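Local coordinates for TSSL1 (Pseudomonas aeruginosa, PDB 4B62), which probably fixes the type VI secretion system to the cell wall through this C-terminal, OmpA-like peptidoglycan-binding module of a membrane protein, at residues A[49-53]-A[88-93]. Numbering follows the deposited sequence.
Sequences ASASA and IATLRY. With PO4 (phosphate ion), chain C.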
loop_
_atom_site.group_PDB
_atom_site.type_symbol
_atom_site.label_atom_id
_atom_site.label_comp_id
_atom_site.label_asym_id
_atom_site.label_seq_id
_atom_site.Cartn_x
_atom_site.Cartn_y
_atom_site.Cartn_z
ATOM N N ALA A 49 9.822 7.784 3.057
ATOM C CA ALA A 49 10.187 8.873 3.961
ATOM C C ALA A 49 9.000 9.831 4.075
ATOM O O ALA A 49 8.096 9.860 3.209
ATOM C CB ALA A 49 11.421 9.609 3.465
ATOM N N SER A 50 8.984 10.588 5.160
ATOM C CA SER A 50 7.963 11.592 5.382
ATOM C C SER A 50 7.810 12.475 4.144
ATOM O O SER A 50 8.794 12.927 3.560
ATOM C CB SER A 50 8.325 12.438 6.603
ATOM O OG SER A 50 7.296 13.352 6.899
ATOM N N ALA A 51 6.565 12.666 3.712
ATOM C CA ALA A 51 6.241 13.589 2.618
ATOM C C ALA A 51 6.809 13.187 1.245
ATOM O O ALA A 51 6.823 13.996 0.327
ATOM C CB ALA A 51 6.658 15.025 2.986
ATOM N N SER A 52 7.226 11.926 1.101
ATOM C CA SER A 52 7.813 11.406 -0.140
ATOM C C SER A 52 6.965 10.236 -0.673
ATOM O O SER A 52 6.276 9.576 0.103
ATOM C CB SER A 52 9.240 10.942 0.142
ATOM O OG SER A 52 9.815 10.198 -0.909
ATOM N N ALA A 53 7.059 9.982 -1.978
ATOM C CA ALA A 53 6.410 8.841 -2.619
ATOM C C ALA A 53 7.398 7.831 -3.201
ATOM O O ALA A 53 7.010 6.915 -3.888
ATOM C CB ALA A 53 5.407 9.299 -3.673
ATOM N N ILE A 88 1.946 17.826 4.560
ATOM C CA ILE A 88 3.304 18.357 4.570
ATOM C C ILE A 88 3.583 18.687 3.099
ATOM O O ILE A 88 4.187 17.888 2.379
ATOM C CB ILE A 88 4.320 17.320 5.121
ATOM C CG1 ILE A 88 3.926 16.852 6.528
ATOM C CG2 ILE A 88 5.731 17.897 5.177
ATOM C CD1 ILE A 88 4.710 15.648 7.014
ATOM N N ALA A 89 3.094 19.845 2.648
ATOM C CA ALA A 89 3.140 20.212 1.230
ATOM C C ALA A 89 4.575 20.483 0.778
ATOM O O ALA A 89 5.363 21.079 1.521
ATOM C CB ALA A 89 2.279 21.435 0.958
ATOM N N THR A 90 4.894 20.026 -0.439
ATOM C CA THR A 90 6.200 20.236 -1.059
ATOM C C THR A 90 6.030 20.548 -2.542
ATOM O O THR A 90 4.932 20.445 -3.093
ATOM C CB THR A 90 7.123 19.009 -0.925
ATOM O OG1 THR A 90 6.576 17.905 -1.662
ATOM C CG2 THR A 90 7.320 18.619 0.533
ATOM N N LEU A 91 7.120 20.941 -3.193
ATOM C CA LEU A 91 7.090 21.219 -4.616
ATOM C C LEU A 91 6.573 20.045 -5.437
ATOM O O LEU A 91 5.839 20.235 -6.412
ATOM C CB LEU A 91 8.470 21.608 -5.130
ATOM C CG LEU A 91 9.113 22.874 -4.567
ATOM C CD1 LEU A 91 10.569 22.946 -5.009
ATOM C CD2 LEU A 91 8.364 24.118 -5.008
ATOM N N ARG A 92 6.969 18.832 -5.060
ATOM C CA ARG A 92 6.622 17.648 -5.826
ATOM C C ARG A 92 5.199 17.200 -5.496
ATOM O O ARG A 92 4.494 16.690 -6.373
ATOM C CB ARG A 92 7.617 16.512 -5.560
ATOM C CG ARG A 92 7.615 15.421 -6.618
ATOM C CD ARG A 92 8.731 14.404 -6.396
ATOM N NE ARG A 92 10.066 15.002 -6.299
ATOM C CZ ARG A 92 10.816 15.378 -7.334
ATOM N NH1 ARG A 92 10.362 15.262 -8.581
ATOM N NH2 ARG A 92 12.026 15.905 -7.119
ATOM N N TYR A 93 4.785 17.395 -4.242
ATOM C CA TYR A 93 3.468 16.936 -3.770
ATOM C C TYR A 93 2.770 18.079 -3.060
ATOM O O TYR A 93 2.855 18.210 -1.838
ATOM C CB TYR A 93 3.588 15.711 -2.866
ATOM C CG TYR A 93 4.481 14.660 -3.461
ATOM C CD1 TYR A 93 4.086 13.926 -4.568
ATOM C CD2 TYR A 93 5.748 14.429 -2.941
ATOM C CE1 TYR A 93 4.923 12.973 -5.131
ATOM C CE2 TYR A 93 6.589 13.484 -3.496
ATOM C CZ TYR A 93 6.177 12.757 -4.589
ATOM O OH TYR A 93 7.028 11.812 -5.144
HETATM P P PO4 C . 10.327 11.749 -3.690
HETATM O O1 PO4 C . 11.225 10.991 -2.747
HETATM O O2 PO4 C . 10.250 13.173 -3.240
HETATM O O3 PO4 C . 10.893 11.727 -5.085
HETATM O O4 PO4 C . 8.938 11.179 -3.738
HETATM O O HOH W 1 5.044 16.255 0.187
#
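Ala51 CB packs on Ile88 CG2 at 3.7 Å, joining two surface loops of the OmpA-like fold: segment 49-53 leads to helix 60-72, and segment 88-93 leads to helix 96-115. Ile88 CD1 also touches the hydroxyl oxygen Ser50 OG at 3.5 Å, a van der Waals contact; CG1 lies anti to the carbonyl carbon (chi1 -57°) and the chain is extended beyond it, which carries CD1 out to the serine. Further along the chain, Ala53 CB meets the phenol end of Tyr93, 3.7 Å from CZ and oblique to the ring. Polar contact between the loops is indirect. One water bridges Ala51 O, Ile88 O and Thr90 OG1. A phosphate ion, probably a component of the crystallisation solution, joins the other end, its O4 in plane at the edge of the Tyr93 ring. Ala53 N donates to phosphate O4 at 2.8 Å and 159°. Tyr93 OH also donates to O4 and Ser52 OG to O1, but both separations are doubtfully short. Behind this shell, a type II turn from Ala49 to Ser52, closed by Ser52 N to Ala49 O, presents the Ala51 methyl to Ile88, while Arg103 NE of helix 96-115 is hydrogen-bonded to Ser52 O. Leu99 and Ala102 of that helix pack on Tyr93, and Arg92 CG lies 3.6 Å above the plane of the Tyr93 ring, offset toward its rim. The tyrosine backbone is held in turn by an ST motif, Tyr93 N donating to Thr90 OG1 at 3.2 Å.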